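Local structure of metallocarboxypeptidase (Trypanosoma cruzi, 3DWC) at residues C436-R439 with V445-D448; N463-Q468 with R480-E485; D27-T32 with D40-A45; M87-E92 with L158-E163; E134-F139 with R370-G375. The protein probably removes single amino acids from the C-terminal end of peptides with broad specificity, except proline, as a metal-dependent carboxypeptidase of the M32 family. All coordinates share one frame; numbering follows the deposited sequence.

Contact 1: residues C436-R439 with V445-D448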
# COMPACT_ATOMS: atom_id res chain seq x y z
N CYS B 436 -0.70 -23.12 31.95
CA CYS B 436 0.55 -22.67 32.54
C CYS B 436 0.46 -21.28 33.16
O CYS B 436 0.90 -21.04 34.31
CB CYS B 436 1.65 -22.67 31.46
SG CYS B 436 3.22 -22.09 32.09
N VAL B 437 -0.05 -20.33 32.40
CA VAL B 437 -0.22 -18.98 32.91
C VAL B 437 -1.06 -18.98 34.20
O VAL B 437 -0.71 -18.28 35.13
CB VAL B 437 -0.76 -18.01 31.82
CG1 VAL B 437 -1.23 -16.71 32.44
CG2 VAL B 437 0.33 -17.71 30.76
N ARG B 438 -2.11 -19.78 34.28
CA ARG B 438 -3.00 -19.77 35.46
C ARG B 438 -2.30 -20.46 36.65
O ARG B 438 -2.42 -20.04 37.81
CB ARG B 438 -4.34 -20.46 35.16
CG ARG B 438 -5.35 -19.58 34.43
CD ARG B 438 -6.51 -20.41 33.82
NE ARG B 438 -7.49 -19.51 33.20
CZ ARG B 438 -8.28 -18.69 33.88
NH1 ARG B 438 -9.09 -17.89 33.24
NH2 ARG B 438 -8.26 -18.68 35.20
N ARG B 439 -1.53 -21.49 36.34
CA ARG B 439 -0.66 -22.15 37.30
C ARG B 439 0.35 -21.19 37.88
O ARG B 439 0.59 -21.15 39.08
CB ARG B 439 0.13 -23.24 36.57
CG ARG B 439 -0.04 -24.60 37.11
CD ARG B 439 1.20 -25.41 36.88
NE ARG B 439 1.42 -25.66 35.47
CZ ARG B 439 2.48 -25.27 34.76
NH1 ARG B 439 3.48 -24.57 35.32
NH2 ARG B 439 2.54 -25.60 33.48
N VAL B 445 -5.99 -14.43 40.16
CA VAL B 445 -5.25 -13.33 39.53
C VAL B 445 -5.59 -13.21 38.01
O VAL B 445 -5.90 -12.14 37.52
CB VAL B 445 -3.73 -13.51 39.68
CG1 VAL B 445 -2.95 -12.49 38.82
CG2 VAL B 445 -3.35 -13.49 41.20
N VAL B 446 -5.51 -14.32 37.28
CA VAL B 446 -5.86 -14.30 35.87
C VAL B 446 -7.29 -13.83 35.72
O VAL B 446 -7.54 -12.95 34.92
CB VAL B 446 -5.63 -15.65 35.18
CG1 VAL B 446 -6.07 -15.61 33.70
CG2 VAL B 446 -4.16 -16.07 35.31
N ASP B 447 -8.24 -14.40 36.46
CA ASP B 447 -9.64 -13.96 36.37
C ASP B 447 -9.81 -12.46 36.64
O ASP B 447 -10.57 -11.78 35.93
CB ASP B 447 -10.54 -14.76 37.28
CG ASP B 447 -10.76 -16.18 36.80
OD1 ASP B 447 -10.48 -16.47 35.61
OD2 ASP B 447 -11.21 -17.01 37.63
N ASP B 448 -9.08 -11.93 37.61
CA ASP B 448 -9.14 -10.50 37.90
C ASP B 448 -8.61 -9.66 36.76
O ASP B 448 -9.22 -8.65 36.44
CB ASP B 448 -8.38 -10.14 39.18
CG ASP B 448 -9.08 -10.55 40.41
OD1 ASP B 448 -10.23 -11.02 40.27
OD2 ASP B 448 -8.50 -10.42 41.52

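Contact 2: residues N463-Q468 with R480-E485. With SO4 (sulfate ion), chain S.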
# COMPACT_ATOMS: atom_id res chain seq x y z
N ASN B 463 4.75 -13.05 26.06
CA ASN B 463 5.88 -12.44 25.42
C ASN B 463 7.11 -13.19 25.82
O ASN B 463 7.93 -13.53 24.96
CB ASN B 463 5.94 -10.96 25.79
CG ASN B 463 7.04 -10.17 25.02
OD1 ASN B 463 7.26 -10.36 23.83
ND2 ASN B 463 7.69 -9.26 25.73
N GLU B 464 7.24 -13.47 27.11
CA GLU B 464 8.36 -14.21 27.64
C GLU B 464 8.39 -15.63 27.09
O GLU B 464 9.45 -16.11 26.71
CB GLU B 464 8.38 -14.23 29.21
CG GLU B 464 8.88 -15.61 29.82
CD GLU B 464 8.52 -15.80 31.30
OE1 GLU B 464 8.85 -14.85 32.08
OE2 GLU B 464 7.96 -16.89 31.69
N LYS B 465 7.27 -16.30 27.14
CA LYS B 465 7.23 -17.73 26.83
C LYS B 465 7.31 -18.04 25.35
O LYS B 465 7.88 -19.07 24.96
CB LYS B 465 5.98 -18.41 27.42
CG LYS B 465 6.04 -18.52 28.92
CD LYS B 465 4.68 -18.99 29.52
CE LYS B 465 4.81 -19.09 31.04
NZ LYS B 465 5.93 -20.04 31.49
N ILE B 466 6.72 -17.18 24.54
CA ILE B 466 6.56 -17.46 23.15
C ILE B 466 7.15 -16.36 22.28
O ILE B 466 8.06 -16.63 21.49
CB ILE B 466 5.08 -17.67 22.75
CG1 ILE B 466 4.44 -18.79 23.60
CG2 ILE B 466 5.00 -17.96 21.25
CD1 ILE B 466 5.12 -20.17 23.45
N TRP B 467 6.62 -15.15 22.39
CA TRP B 467 6.87 -14.15 21.33
C TRP B 467 8.34 -13.82 21.18
O TRP B 467 8.83 -13.73 20.08
CB TRP B 467 6.01 -12.88 21.44
CG TRP B 467 4.55 -13.07 21.70
CD1 TRP B 467 3.79 -14.13 21.35
CD2 TRP B 467 3.68 -12.12 22.31
NE1 TRP B 467 2.47 -13.92 21.73
CE2 TRP B 467 2.40 -12.69 22.35
CE3 TRP B 467 3.87 -10.86 22.88
CZ2 TRP B 467 1.31 -12.04 22.91
CZ3 TRP B 467 2.78 -10.22 23.48
CH2 TRP B 467 1.54 -10.81 23.49
N GLN B 468 9.08 -13.70 22.27
CA GLN B 468 10.49 -13.25 22.15
C GLN B 468 11.43 -14.27 21.50
O GLN B 468 12.51 -13.90 21.08
CB GLN B 468 11.09 -12.90 23.51
CG GLN B 468 11.31 -14.13 24.41
CD GLN B 468 12.13 -13.76 25.63
OE1 GLN B 468 12.97 -12.89 25.52
NE2 GLN B 468 11.93 -14.44 26.77
N ARG B 480 8.16 -26.94 25.68
CA ARG B 480 8.78 -27.46 26.89
C ARG B 480 9.30 -26.35 27.78
O ARG B 480 9.10 -26.34 29.00
CB ARG B 480 9.96 -28.40 26.55
CG ARG B 480 9.71 -29.86 26.75
CD ARG B 480 11.01 -30.68 26.77
NE ARG B 480 11.52 -30.91 25.42
CZ ARG B 480 11.26 -31.99 24.68
NH1 ARG B 480 11.77 -32.08 23.45
NH2 ARG B 480 10.51 -32.99 25.13
N GLN B 481 10.01 -25.41 27.18
CA GLN B 481 10.57 -24.32 27.98
C GLN B 481 9.44 -23.44 28.55
O GLN B 481 9.50 -23.01 29.69
CB GLN B 481 11.48 -23.47 27.11
CG GLN B 481 12.50 -22.69 27.91
CD GLN B 481 13.39 -21.84 27.03
OE1 GLN B 481 14.52 -22.21 26.73
NE2 GLN B 481 12.84 -20.72 26.54
N ALA B 482 8.41 -23.25 27.76
CA ALA B 482 7.32 -22.35 28.08
C ALA B 482 6.34 -22.93 29.07
O ALA B 482 5.76 -22.20 29.86
CB ALA B 482 6.54 -21.96 26.79
N THR B 483 6.06 -24.22 28.97
CA THR B 483 4.92 -24.81 29.68
C THR B 483 5.28 -26.10 30.40
O THR B 483 4.43 -26.69 31.05
CB THR B 483 3.76 -25.15 28.69
OG1 THR B 483 4.17 -26.22 27.83
CG2 THR B 483 3.33 -23.91 27.86
N GLY B 484 6.51 -26.59 30.25
CA GLY B 484 6.93 -27.76 30.98
C GLY B 484 6.88 -29.04 30.18
O GLY B 484 7.39 -30.05 30.63
N GLU B 485 6.25 -29.03 29.01
CA GLU B 485 6.12 -30.23 28.22
C GLU B 485 5.86 -29.89 26.76
O GLU B 485 5.55 -28.75 26.41
CB GLU B 485 4.97 -31.11 28.75
CG GLU B 485 3.61 -30.45 28.62
CD GLU B 485 2.46 -31.23 29.24
OE1 GLU B 485 2.49 -32.47 29.27
OE2 GLU B 485 1.49 -30.58 29.67
S SO4 S . 7.81 -34.06 26.99
O1 SO4 S . 8.54 -34.64 25.85
O2 SO4 S . 8.41 -32.79 27.41
O3 SO4 S . 6.40 -33.94 26.60
O4 SO4 S . 7.89 -34.94 28.16
O HOH W 1 9.76 -20.72 26.07

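Contact 3: residues D27-T32 with D40-A45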
# COMPACT_ATOMS: atom_id res chain seq x y z
N ASP B 27 0.11 -6.97 -1.01
CA ASP B 27 -0.96 -7.94 -0.74
C ASP B 27 -1.99 -7.29 0.19
O ASP B 27 -3.16 -7.34 -0.08
CB ASP B 27 -0.42 -9.24 -0.17
CG ASP B 27 -1.49 -10.30 -0.04
OD1 ASP B 27 -2.10 -10.68 -1.08
OD2 ASP B 27 -1.78 -10.69 1.08
N TRP B 28 -1.53 -6.64 1.25
CA TRP B 28 -2.43 -5.93 2.14
C TRP B 28 -3.32 -4.93 1.38
O TRP B 28 -4.56 -4.93 1.54
CB TRP B 28 -1.64 -5.25 3.31
CG TRP B 28 -2.51 -4.35 4.13
CD1 TRP B 28 -3.25 -4.71 5.20
CD2 TRP B 28 -2.76 -2.95 3.91
NE1 TRP B 28 -3.99 -3.62 5.66
CE2 TRP B 28 -3.71 -2.53 4.86
CE3 TRP B 28 -2.35 -2.04 2.93
CZ2 TRP B 28 -4.18 -1.21 4.93
CZ3 TRP B 28 -2.85 -0.72 2.97
CH2 TRP B 28 -3.76 -0.32 3.97
N ASP B 29 -2.70 -4.15 0.49
CA ASP B 29 -3.39 -3.09 -0.22
C ASP B 29 -4.38 -3.65 -1.20
O ASP B 29 -5.46 -3.04 -1.42
CB ASP B 29 -2.31 -2.21 -0.89
CG ASP B 29 -2.88 -1.07 -1.65
OD1 ASP B 29 -2.93 0.04 -1.11
OD2 ASP B 29 -3.34 -1.27 -2.78
N SER B 30 -4.04 -4.78 -1.84
CA SER B 30 -4.95 -5.37 -2.84
C SER B 30 -6.29 -5.74 -2.19
O SER B 30 -7.30 -5.76 -2.86
CB SER B 30 -4.34 -6.60 -3.54
OG SER B 30 -4.15 -7.60 -2.56
N HIS B 31 -6.28 -5.99 -0.89
CA HIS B 31 -7.49 -6.41 -0.15
C HIS B 31 -8.22 -5.28 0.56
O HIS B 31 -9.34 -5.52 1.02
CB HIS B 31 -7.13 -7.47 0.91
CG HIS B 31 -6.68 -8.75 0.31
ND1 HIS B 31 -5.37 -9.17 0.35
CD2 HIS B 31 -7.36 -9.67 -0.42
CE1 HIS B 31 -5.26 -10.31 -0.31
NE2 HIS B 31 -6.45 -10.63 -0.80
N THR B 32 -7.61 -4.10 0.65
CA THR B 32 -8.11 -3.03 1.50
C THR B 32 -8.36 -1.79 0.68
O THR B 32 -9.48 -1.32 0.63
CB THR B 32 -7.16 -2.69 2.65
OG1 THR B 32 -5.85 -2.43 2.15
CG2 THR B 32 -7.09 -3.83 3.60
N ASP B 40 -4.95 -6.23 -12.41
CA ASP B 40 -3.94 -6.83 -13.29
C ASP B 40 -2.52 -6.27 -13.07
O ASP B 40 -1.54 -7.04 -13.01
CB ASP B 40 -4.33 -6.65 -14.74
CG ASP B 40 -5.53 -7.51 -15.14
OD1 ASP B 40 -5.98 -8.32 -14.33
OD2 ASP B 40 -6.00 -7.37 -16.28
N ALA B 41 -2.43 -4.93 -12.98
CA ALA B 41 -1.14 -4.27 -12.70
C ALA B 41 -0.54 -4.74 -11.43
O ALA B 41 0.67 -4.96 -11.37
CB ALA B 41 -1.30 -2.75 -12.67
N ARG B 42 -1.35 -4.86 -10.38
CA ARG B 42 -0.87 -5.31 -9.09
C ARG B 42 -0.41 -6.78 -9.13
O ARG B 42 0.60 -7.11 -8.51
CB ARG B 42 -1.93 -5.09 -7.98
CG ARG B 42 -1.67 -5.69 -6.68
CD ARG B 42 -0.53 -5.04 -5.90
NE ARG B 42 -0.67 -3.59 -5.91
CZ ARG B 42 -1.52 -2.94 -5.11
NH1 ARG B 42 -2.20 -3.61 -4.20
NH2 ARG B 42 -1.67 -1.62 -5.21
N GLY B 43 -1.13 -7.63 -9.85
CA GLY B 43 -0.80 -9.07 -9.86
C GLY B 43 0.45 -9.29 -10.68
O GLY B 43 1.34 -10.00 -10.23
N ALA B 44 0.56 -8.57 -11.79
CA ALA B 44 1.79 -8.56 -12.63
C ALA B 44 3.04 -8.11 -11.83
O ALA B 44 4.14 -8.71 -11.91
CB ALA B 44 1.55 -7.72 -13.85
N ALA B 45 2.85 -7.13 -10.97
CA ALA B 45 3.95 -6.57 -10.19
C ALA B 45 4.38 -7.52 -9.08
O ALA B 45 5.57 -7.75 -8.87
CB ALA B 45 3.56 -5.22 -9.64

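Contact 4: residues M87-E92 with L158-E163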
# COMPACT_ATOMS: atom_id res chain seq x y z
N MET B 87 17.64 -20.59 7.89
CA MET B 87 18.03 -20.29 6.51
C MET B 87 17.96 -21.50 5.60
O MET B 87 17.45 -21.42 4.50
CB MET B 87 19.48 -19.76 6.47
CG MET B 87 19.68 -18.38 7.03
SD MET B 87 21.43 -17.97 7.13
CE MET B 87 21.31 -16.17 7.36
N ARG B 88 18.55 -22.63 6.03
CA ARG B 88 18.45 -23.88 5.27
C ARG B 88 17.02 -24.28 5.01
O ARG B 88 16.68 -24.68 3.90
CB ARG B 88 19.15 -25.04 5.98
CG ARG B 88 18.87 -26.39 5.34
CD ARG B 88 19.76 -27.50 5.89
NE ARG B 88 21.08 -27.49 5.27
CZ ARG B 88 21.36 -28.13 4.14
NH1 ARG B 88 22.60 -28.07 3.67
NH2 ARG B 88 20.43 -28.81 3.47
N ARG B 89 16.18 -24.18 6.05
CA ARG B 89 14.77 -24.48 5.91
C ARG B 89 14.07 -23.61 4.84
O ARG B 89 13.35 -24.16 4.00
CB ARG B 89 14.06 -24.30 7.26
CG ARG B 89 12.57 -24.42 7.13
CD ARG B 89 11.85 -24.33 8.47
NE ARG B 89 10.40 -24.21 8.24
CZ ARG B 89 9.61 -25.21 7.82
NH1 ARG B 89 10.09 -26.43 7.56
NH2 ARG B 89 8.33 -24.98 7.63
N ALA B 90 14.25 -22.29 4.89
CA ALA B 90 13.68 -21.40 3.87
C ALA B 90 14.23 -21.75 2.49
O ALA B 90 13.50 -21.75 1.54
CB ALA B 90 13.95 -19.92 4.16
N TRP B 91 15.52 -22.08 2.41
CA TRP B 91 16.15 -22.44 1.14
C TRP B 91 15.57 -23.76 0.59
O TRP B 91 15.24 -23.88 -0.59
CB TRP B 91 17.67 -22.51 1.31
CG TRP B 91 18.38 -22.96 0.09
CD1 TRP B 91 18.88 -22.18 -0.91
CD2 TRP B 91 18.69 -24.31 -0.26
NE1 TRP B 91 19.46 -22.97 -1.88
CE2 TRP B 91 19.36 -24.28 -1.49
CE3 TRP B 91 18.47 -25.55 0.36
CZ2 TRP B 91 19.80 -25.44 -2.11
CZ3 TRP B 91 18.89 -26.68 -0.26
CH2 TRP B 91 19.55 -26.62 -1.48
N GLU B 92 15.44 -24.76 1.46
CA GLU B 92 14.85 -26.04 1.05
C GLU B 92 13.40 -25.88 0.59
O GLU B 92 12.97 -26.53 -0.34
CB GLU B 92 14.97 -27.06 2.18
CG GLU B 92 16.37 -27.61 2.34
CD GLU B 92 16.54 -28.56 3.50
OE1 GLU B 92 17.69 -28.93 3.80
OE2 GLU B 92 15.52 -28.93 4.13
N LEU B 158 4.30 -32.40 3.64
CA LEU B 158 3.40 -31.29 3.39
C LEU B 158 3.00 -30.56 4.69
O LEU B 158 3.02 -29.33 4.75
CB LEU B 158 2.17 -31.73 2.60
CG LEU B 158 2.41 -32.10 1.11
CD1 LEU B 158 1.21 -32.87 0.56
CD2 LEU B 158 2.68 -30.88 0.24
N VAL B 159 2.66 -31.31 5.73
CA VAL B 159 2.31 -30.69 7.01
C VAL B 159 3.49 -29.86 7.54
O VAL B 159 3.30 -28.80 8.12
CB VAL B 159 1.86 -31.74 8.04
CG1 VAL B 159 1.73 -31.11 9.44
CG2 VAL B 159 0.52 -32.40 7.58
N ASP B 160 4.70 -30.36 7.29
CA ASP B 160 5.93 -29.68 7.64
C ASP B 160 6.06 -28.28 7.07
O ASP B 160 6.76 -27.47 7.64
CB ASP B 160 7.13 -30.53 7.19
CG ASP B 160 8.47 -29.99 7.71
OD1 ASP B 160 8.78 -30.17 8.91
OD2 ASP B 160 9.22 -29.39 6.90
N ILE B 161 5.39 -27.98 5.95
CA ILE B 161 5.41 -26.64 5.38
C ILE B 161 4.90 -25.62 6.42
O ILE B 161 5.49 -24.53 6.62
CB ILE B 161 4.53 -26.54 4.08
CG1 ILE B 161 5.05 -27.46 2.99
CG2 ILE B 161 4.48 -25.10 3.53
CD1 ILE B 161 4.08 -27.59 1.75
N TYR B 162 3.84 -26.01 7.11
CA TYR B 162 3.12 -25.16 8.02
C TYR B 162 3.49 -25.40 9.48
O TYR B 162 3.35 -24.50 10.31
CB TYR B 162 1.64 -25.43 7.85
CG TYR B 162 1.21 -25.36 6.43
CD1 TYR B 162 1.19 -24.14 5.75
CD2 TYR B 162 0.81 -26.50 5.75
CE1 TYR B 162 0.79 -24.08 4.43
CE2 TYR B 162 0.42 -26.44 4.42
CZ TYR B 162 0.41 -25.25 3.78
OH TYR B 162 0.02 -25.24 2.47
N GLU B 163 3.93 -26.61 9.78
CA GLU B 163 4.16 -27.03 11.16
C GLU B 163 5.51 -27.75 11.25
O GLU B 163 5.56 -28.96 11.34
CB GLU B 163 3.00 -27.94 11.62
CG GLU B 163 2.84 -28.00 13.13
CD GLU B 163 2.54 -26.65 13.77
OE1 GLU B 163 1.68 -25.94 13.25
OE2 GLU B 163 3.18 -26.28 14.80

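Contact 5: residues E134-F139 with R370-G375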
# COMPACT_ATOMS: atom_id res chain seq x y z
N GLU B 134 -6.87 -34.33 -10.11
CA GLU B 134 -5.55 -33.81 -10.53
C GLU B 134 -4.80 -33.12 -9.38
O GLU B 134 -3.57 -33.24 -9.26
CB GLU B 134 -5.68 -32.82 -11.69
CG GLU B 134 -6.08 -33.44 -13.02
CD GLU B 134 -6.01 -32.41 -14.15
OE1 GLU B 134 -7.08 -32.03 -14.69
OE2 GLU B 134 -4.88 -31.97 -14.47
N LEU B 135 -5.54 -32.37 -8.58
CA LEU B 135 -5.01 -31.77 -7.33
C LEU B 135 -4.41 -32.85 -6.44
O LEU B 135 -3.23 -32.80 -6.11
CB LEU B 135 -6.11 -31.02 -6.59
CG LEU B 135 -6.55 -29.75 -7.31
CD1 LEU B 135 -7.82 -29.19 -6.70
CD2 LEU B 135 -5.42 -28.70 -7.31
N ILE B 136 -5.21 -33.86 -6.13
CA ILE B 136 -4.76 -34.93 -5.26
C ILE B 136 -3.52 -35.63 -5.83
O ILE B 136 -2.67 -36.08 -5.06
CB ILE B 136 -5.90 -35.97 -4.99
CG1 ILE B 136 -7.08 -35.31 -4.27
CG2 ILE B 136 -5.40 -37.15 -4.14
CD1 ILE B 136 -6.74 -34.76 -2.89
N ALA B 137 -3.40 -35.73 -7.15
CA ALA B 137 -2.21 -36.35 -7.75
C ALA B 137 -1.01 -35.42 -7.67
O ALA B 137 0.11 -35.87 -7.47
CB ALA B 137 -2.49 -36.74 -9.20
N LEU B 138 -1.26 -34.12 -7.82
CA LEU B 138 -0.23 -33.08 -7.66
C LEU B 138 0.31 -33.02 -6.22
O LEU B 138 1.54 -32.94 -6.01
CB LEU B 138 -0.81 -31.72 -8.06
CG LEU B 138 0.11 -30.56 -8.45
CD1 LEU B 138 0.70 -29.89 -7.22
CD2 LEU B 138 1.21 -30.99 -9.39
N PHE B 139 -0.60 -33.07 -5.24
CA PHE B 139 -0.24 -33.05 -3.81
C PHE B 139 0.59 -34.24 -3.43
O PHE B 139 1.56 -34.11 -2.68
CB PHE B 139 -1.49 -33.07 -2.91
CG PHE B 139 -2.35 -31.85 -3.00
CD1 PHE B 139 -3.72 -31.95 -2.90
CD2 PHE B 139 -1.78 -30.57 -3.14
CE1 PHE B 139 -4.52 -30.83 -2.95
CE2 PHE B 139 -2.58 -29.46 -3.18
CZ PHE B 139 -3.94 -29.58 -3.10
N ARG B 370 -5.16 -37.10 4.99
CA ARG B 370 -4.29 -38.24 5.28
C ARG B 370 -4.63 -39.47 4.42
O ARG B 370 -3.73 -40.12 3.86
CB ARG B 370 -4.36 -38.57 6.78
CG ARG B 370 -3.41 -39.66 7.26
CD ARG B 370 -3.88 -40.23 8.59
NE ARG B 370 -5.26 -40.74 8.55
CZ ARG B 370 -6.00 -41.06 9.61
NH1 ARG B 370 -5.52 -40.95 10.85
NH2 ARG B 370 -7.24 -41.51 9.44
N ASP B 371 -5.92 -39.78 4.34
CA ASP B 371 -6.39 -40.98 3.64
C ASP B 371 -6.22 -40.87 2.12
O ASP B 371 -6.00 -41.89 1.46
CB ASP B 371 -7.85 -41.27 3.97
CG ASP B 371 -8.04 -41.94 5.34
OD1 ASP B 371 -7.03 -42.31 5.99
OD2 ASP B 371 -9.22 -42.11 5.75
N LEU B 372 -6.35 -39.67 1.57
CA LEU B 372 -6.17 -39.47 0.12
C LEU B 372 -4.69 -39.64 -0.25
O LEU B 372 -4.33 -40.36 -1.16
CB LEU B 372 -6.68 -38.08 -0.31
CG LEU B 372 -8.19 -37.85 -0.38
CD1 LEU B 372 -8.49 -36.37 -0.35
CD2 LEU B 372 -8.84 -38.51 -1.65
N MET B 373 -3.83 -38.97 0.50
CA MET B 373 -2.38 -39.04 0.37
C MET B 373 -1.89 -40.51 0.49
O MET B 373 -1.01 -40.94 -0.27
CB MET B 373 -1.78 -38.15 1.49
CG MET B 373 -0.64 -37.21 1.11
SD MET B 373 -0.75 -36.21 -0.40
CE MET B 373 -2.47 -35.77 -0.47
N ASP B 374 -2.49 -41.25 1.43
CA ASP B 374 -2.21 -42.69 1.68
C ASP B 374 -2.63 -43.65 0.58
O ASP B 374 -2.15 -44.77 0.53
CB ASP B 374 -2.98 -43.18 2.93
CG ASP B 374 -2.09 -43.36 4.15
OD1 ASP B 374 -0.86 -43.18 4.04
OD2 ASP B 374 -2.65 -43.69 5.23
N GLY B 375 -3.58 -43.23 -0.26
CA GLY B 375 -4.23 -44.12 -1.21
C GLY B 375 -5.44 -44.86 -0.65
O GLY B 375 -6.10 -45.60 -1.39

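Contact 1: residues C436-R439 with V445-D448
Val446 and Arg438 bury about equal areas here, and each uses two ends of its side chain on the other. The CG2 branch of Val446 sits against the root of the arginine, 3.8 Å from Arg438 CG, while its CG1 branch lies over the far end, centred 3.7 Å above one face of the guanidinium plane. The arginine is extended from CG to NE, with CG anti to its own carbonyl carbon (chi1 -81°), and projects beyond the valine to Asp447. The side chains of Arg438 and Val446 cross at about a right angle. NH1 and NH2 both donate to the same oxygen in a salt bridge: Arg438 NH1 is 3.1 Å and Arg438 NH2 3.2 Å from Asp447 OD1. The acceptor lies in the guanidinium plane, but the two flat groups are turned 60° apart, and NH1 comes nearly along the C-O direction and NH2 from above the carboxylate plane. Val437 CG1 adds a looser apolar touch, 4.2 Å from Val446 CG2. The contact joins the end of helix 421-441 to helix 443-451, which follows after a very short connection. Val446 also packs on Ile458 of helix 456-467. The arginine thus meets Asp447 at its edge, Glu443 through a second salt bridge from NH2, and a methyl group over one face, which would restrict rotation of the guanidinium and probably balance its charge locally.

Contact 2: residues N463-Q468 with R480-E485
Lys465 and Ala482 meet twice, once by carbon and once by nitrogen. At the root, Lys465 CB touches Ala482 CB at 3.6 Å, and this close approach of a small residue lets the backbones come together, with Lys465 CA and Ala482 CA 4.8 Å apart. The lysine then passes alongside the alanine, its CG, CD and CE following the carbonyl; Lys465 CD lies 3.4 Å from Ala482 O. A bend at the last torsion (chi4 -58°) turns the ammonium back onto that same oxygen, giving a bond of 2.7 Å from Lys465 NZ to Ala482 O. The donor is tilted 20° from the carbonyl plane and makes a C=O...N angle of 147°. Ile466 brings its CD1 methyl to the alanine as well, 4.0 Å from Ala482 CB. On another flank a water joins the segments, donating to Lys465 O and accepting from Gln481 NE2.

Helices 456-467 and 475-483 are successive elements of this largely helical M32 fold. The first widens into a pi-type turn over 463-467, marked by the bond from Gln468 N to Asn463 O; Gly484, with positive phi, is the first residue beyond the second helix to leave helical angles. Nearby, Arg480 NH2 donates to an oxygen of a sulfate ion, probably from the crystallisation liquor. Lys465 NZ has a further partner in Glu440, a salt bridge from helix 421-441. A buried ammonium is thus paired with both a carboxylate and a carbonyl near the end of a helix, surroundings expected to favour its charged form.

Contact 3: residues D27-T32 with D40-A45
Arg42 reaches from helix 39-57 to Asp29 on helix 3-32, and its course shows how segments 27-32 and 40-45, whose nearest CA atoms, those of Ser30 and Arg42, lie 7.5 Å apart, are joined by one side chain. From CB, which leaves toward the opposite helix, CG continues anti to the backbone N (chi1 171°). Bends at chi2 and chi3 then fold the chain before the guanidinium. NE turns to His21 of the second subunit, with which it is hydrogen-bonded. At the tip both terminal nitrogens donate hydrogen bonds to a single oxygen, a salt bridge: NH1 and NH2 of Arg42 are each 3.0 Å from Asp29 OD2. They come from the same face of the carboxylate, NH1 on the anti side and NH2 from well above the plane, and the two flat groups are 64° apart. NH1 also touches Ser30 CB at 3.7 Å and makes a weak hydrogen bond to Ala26 O. Asp29 OD1 forms a salt bridge with Arg248 of the second subunit. One buried aspartate therefore lies between an arginine of its own chain and an arginine of the other, coupling this helix pair to the dimer interface and probably keeping the carboxylate ionised.

Contact 4: residues M87-E92 with L158-E163
Arg89 stretches from helix 78-95 to the end of helix 154-162 and meets Asp160 with both of its terminal nitrogens. Its aliphatic part is fully extended: CG stands anti to the backbone N (chi1 173°), and chi2 and chi3 also lie close to 180°. This reach spans segments that remain well apart, the nearest CA atoms, of Arg89 and Ile161, being 9.6 Å from each other. At the end the two nitrogens divide their work. Arg89 NH2 donates to the backbone, 2.9 Å from Asp160 O, in the carbonyl plane with a C=O...N angle of 151°. Arg89 NH1 takes the side chain instead, 3.2 Å from Asp160 OD2, a hydrogen bond within a salt bridge.

In this largely helical M32 fold, an arginine of helix 78-95 thus binds a backbone carbonyl near the end of helix 154-162, tying together two segments separated by 65 residues, most of them helical. Asp160 has CG anti to its backbone N, and its side chain slides past that of Arg89 in the opposite direction. The planes of the two charged groups are nearly perpendicular, at 86°, and NH1 meets OD2 from above the carboxylate plane. The other oxygen, OD1, accepts from the backbone N of Gly165, which also holds the carboxylate. Arg89 also packs on Pro164, in the loop that follows helix 154-162.

Contact 5: residues E134-F139 with R370-G375
Ile136 and Leu372 press together by their methyl ends, with Ile136 CD1 only 3.5 Å from Leu372 CD1, closer than usual for two carbons. Behind this pair Ile136 CG2 rests 4.1 Å from Leu372 CB, so the isoleucine uses both branches. The two side chains cross at about a right angle. A second apolar touch lies one turn further along helix 125-147, and at the next residue of helix 358-374, where Met373 CE is 3.8 Å from Phe139 CB. Met373 SD lies near the backbone, 3.9 Å from Phe139 C. Met373 gets there by folding: bends at chi2 (44°) and chi3 (38°) curl the thioether back toward helix 125-147, although its CB does not start out in that direction.

In the next shell, the ring of Phe139 leads away from the contact and stacks on Phe417, a loop residue that also touches Ile136 and Met373. Tyr155 and Leu158 of helix 154-162 pack on Met373 from another helix. Arg140, directly after Phe139, donates through NH1 to Leu372 O, a polar tie beside the apolar one. Helix 358-374 then stops at Gly375 in a Schellman motif, whose bond from Gly375 N to Leu372 O measures 3.1 Å. Across the two segments themselves the union is purely apolar, so it rests on close packing and exclusion of water, whereas Leu372 O is bonded both within its own segment and from outside.

Overall arrangement
Contacts 1 and 2 are neighbours, their centres 15 Å apart: helices 443-451 and 456-467 are consecutive, and Cys436 SG of contact 1 lies 3.5 Å from Lys465 NZ of contact 2. Contacts 4 and 5 also touch, through Leu158 CD1, 3.5 Å from Phe139 O, and their segments alternate along the chain. Contact 3 stands apart at the subunit interface, its centre 43 Å from that of contact 1 on the opposite side of the chain's centre. None of the five includes the cobalt ligands His267, His271 and Glu298; in contact 2, the side chain of Ile466 is about 14 Å from the cobalt ion. The bound alanine is about 11 Å from the side chain of Val437.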